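Local atomic coordinates of glyoxalase-related enzyme, AraC type (Clostridium phytofermentans, PDB entry 3BT3), a protein that is of unknown function but belongs to the glyoxalase-related VOC superfamily and probably takes part in transcription regulation. Residues E99-L104 and S117-Q122; K37-I42 and R79-F84. All blocks are in the same frame, centred on the assembly; numbering follows the deposited sequence.

Contact 1: residues E99-L104 and S117-Q122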
loop_
_atom_site.group_PDB
_atom_site.type_symbol
_atom_site.label_atom_id
_atom_site.label_comp_id
_atom_site.label_asym_id
_atom_site.label_seq_id
_atom_site.Cartn_x
_atom_site.Cartn_y
_atom_site.Cartn_z
ATOM N N GLU A 99 -12.507 -1.378 11.906
ATOM C CA GLU A 99 -13.724 -1.551 12.664
ATOM C C GLU A 99 -13.333 -1.376 14.122
ATOM O O GLU A 99 -12.445 -2.061 14.618
ATOM C CB GLU A 99 -14.282 -2.946 12.407
ATOM C CG GLU A 99 -15.782 -3.051 12.559
ATOM C CD GLU A 99 -16.360 -4.194 11.744
ATOM O OE1 GLU A 99 -17.600 -4.356 11.745
ATOM O OE2 GLU A 99 -15.573 -4.928 11.098
ATOM N N GLY A 100 -13.985 -0.438 14.798
ATOM C CA GLY A 100 -13.674 -0.171 16.191
ATOM C C GLY A 100 -12.735 1.015 16.265
ATOM O O GLY A 100 -11.697 0.961 16.927
ATOM N N ILE A 101 -13.099 2.091 15.573
ATOM C CA ILE A 101 -12.280 3.291 15.536
ATOM C C ILE A 101 -12.093 3.907 16.924
ATOM O O ILE A 101 -11.045 4.480 17.218
ATOM C CB ILE A 101 -12.884 4.341 14.566
ATOM C CG1 ILE A 101 -11.929 5.519 14.409
ATOM C CG2 ILE A 101 -14.217 4.842 15.081
ATOM C CD1 ILE A 101 -10.606 5.138 13.825
ATOM N N ASP A 102 -13.101 3.788 17.777
ATOM C CA ASP A 102 -13.000 4.337 19.125
ATOM C C ASP A 102 -12.013 3.506 19.933
ATOM O O ASP A 102 -11.207 4.042 20.683
ATOM C CB ASP A 102 -14.370 4.334 19.799
ATOM C CG ASP A 102 -15.374 5.191 19.056
ATOM O OD1 ASP A 102 -15.265 6.438 19.141
ATOM O OD2 ASP A 102 -16.260 4.617 18.377
ATOM N N ALA A 103 -12.086 2.189 19.775
ATOM C CA ALA A 103 -11.180 1.300 20.480
ATOM C C ALA A 103 -9.743 1.610 20.052
ATOM O O ALA A 103 -8.844 1.644 20.887
ATOM C CB ALA A 103 -11.522 -0.161 20.179
ATOM N N LEU A 104 -9.523 1.842 18.760
ATOM C CA LEU A 104 -8.175 2.150 18.290
ATOM C C LEU A 104 -7.606 3.389 18.968
ATOM O O LEU A 104 -6.509 3.357 19.522
ATOM C CB LEU A 104 -8.147 2.374 16.776
ATOM C CG LEU A 104 -6.823 2.958 16.258
ATOM C CD1 LEU A 104 -5.702 1.997 16.546
ATOM C CD2 LEU A 104 -6.904 3.223 14.766
ATOM N N SER A 117 -4.696 12.364 15.928
ATOM C CA SER A 117 -5.724 13.393 15.831
ATOM C C SER A 117 -7.014 12.874 16.447
ATOM O O SER A 117 -7.148 11.679 16.699
ATOM C CB SER A 117 -5.994 13.745 14.366
ATOM O OG SER A 117 -6.742 12.716 13.746
ATOM N N ASP A 118 -7.958 13.772 16.699
ATOM C CA ASP A 118 -9.242 13.360 17.248
ATOM C C ASP A 118 -10.036 12.677 16.136
ATOM O O ASP A 118 -9.730 12.837 14.957
ATOM C CB ASP A 118 -10.028 14.575 17.769
ATOM C CG ASP A 118 -9.558 15.046 19.147
ATOM O OD1 ASP A 118 -9.722 14.289 20.135
ATOM O OD2 ASP A 118 -9.027 16.176 19.242
ATOM N N ILE A 119 -11.039 11.897 16.519
ATOM C CA ILE A 119 -11.895 11.219 15.553
ATOM C C ILE A 119 -12.929 12.223 15.036
ATOM O O ILE A 119 -13.561 12.931 15.816
ATOM C CB ILE A 119 -12.639 10.039 16.203
ATOM C CG1 ILE A 119 -11.642 8.944 16.590
ATOM C CG2 ILE A 119 -13.707 9.500 15.247
ATOM C CD1 ILE A 119 -12.279 7.706 17.200
ATOM N N TYR A 120 -13.102 12.291 13.723
ATOM C CA TYR A 120 -14.068 13.223 13.154
ATOM C C TYR A 120 -14.774 12.623 11.943
ATOM O O TYR A 120 -14.283 11.675 11.335
ATOM C CB TYR A 120 -13.364 14.521 12.782
ATOM C CG TYR A 120 -12.310 14.351 11.728
ATOM C CD1 TYR A 120 -12.650 14.345 10.373
ATOM C CD2 TYR A 120 -10.968 14.216 12.076
ATOM C CE1 TYR A 120 -11.678 14.216 9.388
ATOM C CE2 TYR A 120 -9.985 14.083 11.098
ATOM C CZ TYR A 120 -10.347 14.088 9.754
ATOM O OH TYR A 120 -9.380 13.985 8.777
ATOM N N THR A 121 -15.929 13.178 11.599
ATOM C CA THR A 121 -16.718 12.664 10.489
ATOM C C THR A 121 -16.390 13.275 9.123
ATOM O O THR A 121 -16.368 14.495 8.953
ATOM C CB THR A 121 -18.218 12.846 10.791
ATOM O OG1 THR A 121 -18.520 12.255 12.063
ATOM C CG2 THR A 121 -19.071 12.178 9.716
ATOM N N GLN A 122 -16.128 12.407 8.153
ATOM C CA GLN A 122 -15.806 12.833 6.794
ATOM C C GLN A 122 -17.069 12.990 5.950
ATOM O O GLN A 122 -18.042 12.254 6.119
ATOM C CB GLN A 122 -14.881 11.816 6.122
ATOM C CG GLN A 122 -13.451 11.819 6.626
ATOM C CD GLN A 122 -12.682 13.059 6.211
ATOM O OE1 GLN A 122 -11.465 13.130 6.376
ATOM N NE2 GLN A 122 -13.385 14.044 5.676
#
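Two isoleucines reach out to meet: I119 runs its long branch straight (chi2 -178°), which sends CD1 toward helix 101-110, while I101 holds CG1 anti to the backbone N (chi1 -173°), turned toward I119. The two side chains slide past one another in opposite directions, with I119 CD1 3.6 Å from I101 CG1 and 4.1 Å from I101 CG2. The same methyl also lies 3.5 Å from the backbone oxygen I101 O, a van der Waals contact between a methyl group and a helix carbonyl. D102 crosses I119 at about a right angle and brings OD1 to 3.8 Å from I119 CD1, but its OD2 is committed to a salt bridge with R127. In the beta-alpha-beta-beta-beta module of the VOC fold this joins the start of the helix to the residues leading into edge strand 120-122. G100 is the N-cap, and I101 N is hydrogen-bonded to E143 OE2 on strand 138-144. Ahead of strand 120-122, S117 ties the chain to S130 on strand 126-132. Both isoleucines touch R127, and I101 also packs on F141.

Contact 2: residues K37-I42 and R79-F84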
loop_
_atom_site.group_PDB
_atom_site.type_symbol
_atom_site.label_atom_id
_atom_site.label_comp_id
_atom_site.label_asym_id
_atom_site.label_seq_id
_atom_site.Cartn_x
_atom_site.Cartn_y
_atom_site.Cartn_z
ATOM N N LYS A 37 8.990 -1.788 16.657
ATOM C CA LYS A 37 8.640 -1.711 18.072
ATOM C C LYS A 37 7.470 -0.760 18.246
ATOM O O LYS A 37 6.602 -0.967 19.094
ATOM C CB LYS A 37 9.834 -1.233 18.901
ATOM C CG LYS A 37 10.785 -2.350 19.283
ATOM C CD LYS A 37 12.070 -1.818 19.912
ATOM C CE LYS A 37 12.919 -2.943 20.527
ATOM N NZ LYS A 37 13.318 -4.002 19.543
ATOM N N TRP A 38 7.438 0.271 17.413
ATOM C CA TRP A 38 6.370 1.246 17.479
ATOM C C TRP A 38 5.056 0.582 17.056
ATOM O O TRP A 38 4.043 0.681 17.762
ATOM C CB TRP A 38 6.685 2.433 16.572
ATOM C CG TRP A 38 5.660 3.500 16.649
ATOM C CD1 TRP A 38 5.577 4.495 17.582
ATOM C CD2 TRP A 38 4.526 3.649 15.798
ATOM N NE1 TRP A 38 4.456 5.256 17.366
ATOM C CE2 TRP A 38 3.789 4.758 16.276
ATOM C CE3 TRP A 38 4.057 2.957 14.676
ATOM C CZ2 TRP A 38 2.598 5.185 15.672
ATOM C CZ3 TRP A 38 2.873 3.384 14.073
ATOM C CH2 TRP A 38 2.159 4.488 14.576
ATOM N N PHE A 39 5.076 -0.107 15.917
ATOM C CA PHE A 39 3.879 -0.773 15.442
ATOM C C PHE A 39 3.375 -1.762 16.481
ATOM O O PHE A 39 2.174 -2.009 16.581
ATOM C CB PHE A 39 4.146 -1.514 14.129
ATOM C CG PHE A 39 3.886 -0.691 12.904
ATOM C CD1 PHE A 39 4.891 0.083 12.339
ATOM C CD2 PHE A 39 2.627 -0.688 12.318
ATOM C CE1 PHE A 39 4.645 0.846 11.215
ATOM C CE2 PHE A 39 2.368 0.075 11.189
ATOM C CZ PHE A 39 3.372 0.840 10.637
ATOM N N GLU A 40 4.297 -2.335 17.249
ATOM C CA GLU A 40 3.933 -3.305 18.279
ATOM C C GLU A 40 3.398 -2.636 19.548
ATOM O O GLU A 40 2.313 -2.975 20.034
ATOM C CB GLU A 40 5.142 -4.193 18.642
ATOM C CG GLU A 40 5.460 -5.302 17.632
ATOM C CD GLU A 40 6.774 -6.051 17.930
ATOM O OE1 GLU A 40 7.047 -7.089 17.272
ATOM O OE2 GLU A 40 7.542 -5.604 18.811
ATOM N N GLU A 41 4.149 -1.677 20.071
ATOM C CA GLU A 41 3.764 -1.006 21.304
ATOM C C GLU A 41 2.591 -0.049 21.230
ATOM O O GLU A 41 1.833 0.066 22.186
ATOM C CB GLU A 41 4.965 -0.264 21.888
ATOM C CG GLU A 41 6.109 -1.168 22.295
ATOM C CD GLU A 41 7.336 -0.382 22.721
ATOM O OE1 GLU A 41 7.184 0.526 23.569
ATOM O OE2 GLU A 41 8.443 -0.669 22.208
ATOM N N ILE A 42 2.434 0.639 20.108
ATOM C CA ILE A 42 1.359 1.603 19.989
ATOM C C ILE A 42 0.105 1.109 19.286
ATOM O O ILE A 42 -1.006 1.343 19.766
ATOM C CB ILE A 42 1.842 2.873 19.283
ATOM C CG1 ILE A 42 3.115 3.398 19.961
ATOM C CG2 ILE A 42 0.743 3.914 19.287
ATOM C CD1 ILE A 42 3.046 3.457 21.478
ATOM N N ARG A 79 -1.693 -8.305 4.111
ATOM C CA ARG A 79 -2.284 -6.975 4.091
ATOM C C ARG A 79 -1.621 -6.002 5.067
ATOM O O ARG A 79 -2.255 -5.061 5.533
ATOM C CB ARG A 79 -3.782 -7.051 4.393
ATOM C CG ARG A 79 -4.113 -7.468 5.809
ATOM C CD ARG A 79 -5.473 -6.922 6.187
ATOM N NE ARG A 79 -6.487 -7.325 5.222
ATOM C CZ ARG A 79 -7.313 -8.354 5.389
ATOM N NH1 ARG A 79 -7.252 -9.088 6.495
ATOM N NH2 ARG A 79 -8.191 -8.656 4.441
ATOM N N GLY A 80 -0.353 -6.233 5.385
ATOM C CA GLY A 80 0.343 -5.330 6.284
ATOM C C GLY A 80 1.211 -4.376 5.481
ATOM O O GLY A 80 0.888 -4.053 4.337
ATOM N N PHE A 81 2.302 -3.911 6.078
ATOM C CA PHE A 81 3.228 -3.020 5.381
ATOM C C PHE A 81 4.550 -3.738 5.149
ATOM O O PHE A 81 5.024 -4.471 6.017
ATOM C CB PHE A 81 3.513 -1.765 6.211
ATOM C CG PHE A 81 2.383 -0.779 6.247
ATOM C CD1 PHE A 81 2.226 0.158 5.229
ATOM C CD2 PHE A 81 1.474 -0.784 7.303
ATOM C CE1 PHE A 81 1.177 1.079 5.260
ATOM C CE2 PHE A 81 0.420 0.129 7.345
ATOM C CZ PHE A 81 0.273 1.065 6.322
ATOM N N HIS A 82 5.129 -3.553 3.970
ATOM C CA HIS A 82 6.436 -4.125 3.676
ATOM C C HIS A 82 7.362 -3.019 4.160
ATOM O O HIS A 82 7.103 -1.854 3.887
ATOM C CB HIS A 82 6.651 -4.314 2.175
ATOM C CG HIS A 82 5.884 -5.453 1.585
ATOM N ND1 HIS A 82 4.774 -5.272 0.788
ATOM C CD2 HIS A 82 6.077 -6.792 1.668
ATOM C CE1 HIS A 82 4.315 -6.452 0.405
ATOM N NE2 HIS A 82 5.089 -7.389 0.924
ATOM N N LEU A 83 8.414 -3.370 4.889
ATOM C CA LEU A 83 9.357 -2.369 5.388
ATOM C C LEU A 83 10.699 -2.479 4.663
ATOM O O LEU A 83 11.299 -3.558 4.617
ATOM C CB LEU A 83 9.576 -2.551 6.892
ATOM C CG LEU A 83 8.312 -2.612 7.768
ATOM C CD1 LEU A 83 8.667 -3.144 9.155
ATOM C CD2 LEU A 83 7.685 -1.238 7.874
ATOM N N PHE A 84 11.150 -1.357 4.103
ATOM C CA PHE A 84 12.416 -1.258 3.376
ATOM C C PHE A 84 13.271 -0.149 3.999
ATOM O O PHE A 84 12.738 0.818 4.547
ATOM C CB PHE A 84 12.162 -0.891 1.908
ATOM C CG PHE A 84 11.350 -1.897 1.157
ATOM C CD1 PHE A 84 11.931 -3.074 0.689
ATOM C CD2 PHE A 84 9.996 -1.682 0.931
ATOM C CE1 PHE A 84 11.171 -4.027 0.001
ATOM C CE2 PHE A 84 9.231 -2.626 0.246
ATOM C CZ PHE A 84 9.822 -3.803 -0.218
#
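F39 and F81 carry the contact, an oblique aromatic pair whose side chains cross at about a right angle. Their ring planes are inclined at 51° and the centroids stand 6.0 Å apart. F39 CE2 makes the nearest approach, 4.1 Å from F81 CD2. F81 has CG anti to its carbonyl carbon (chi1 -74°), which carries the ring toward the helix with CD2 facing F39. A further aromatic layer comes from within the helix: W38 CZ3 sits 4.1 Å above the plane of the F39 ring, over its centre. W45 adds another ring against F39, and W113 meets W38 edge-to-face.

Aliphatic packing fills in beside the rings. L83, two residues on from F81, points its side chain to the same helix and touches M32 and V36 there, while V63 on the neighbouring strand touches F39, F81 and L83. This is helix 32-41 lying on the sheet of the first beta-alpha-beta-beta-beta module, over its last strand.

Hydrogen bonds run within the helix and between neighbouring strands: E41 N bonds to K37 O at 2.7 Å, and F81 pairs with V63 through the backbone. With no hydrogen bond or charge pair crossing between helix and strand, the two are held together here by dispersion and burial of apolar surface, an interaction that demands shape fit rather than a precise bonding direction.

The two contacts follow one another along the chain, contact 2 in the first beta-alpha-beta-beta-beta module and contact 1 in the second. Their centres lie 20 Å apart and their nearest atoms about 6 Å, without touching; L104 of 99-104 packs on L43, which directly follows 37-42, and so bridges the two regions. Contact 2 is near the middle of the chain, contact 1 towards its periphery. Both reach the second subunit: E99 extends its sheet across the interface and salt-bridges R21 there, while H82 and F84 meet F95 of that subunit edge-to-face. This is consistent with modules pairing between subunits, as in other VOC proteins; no ligand marks a pocket at either contact.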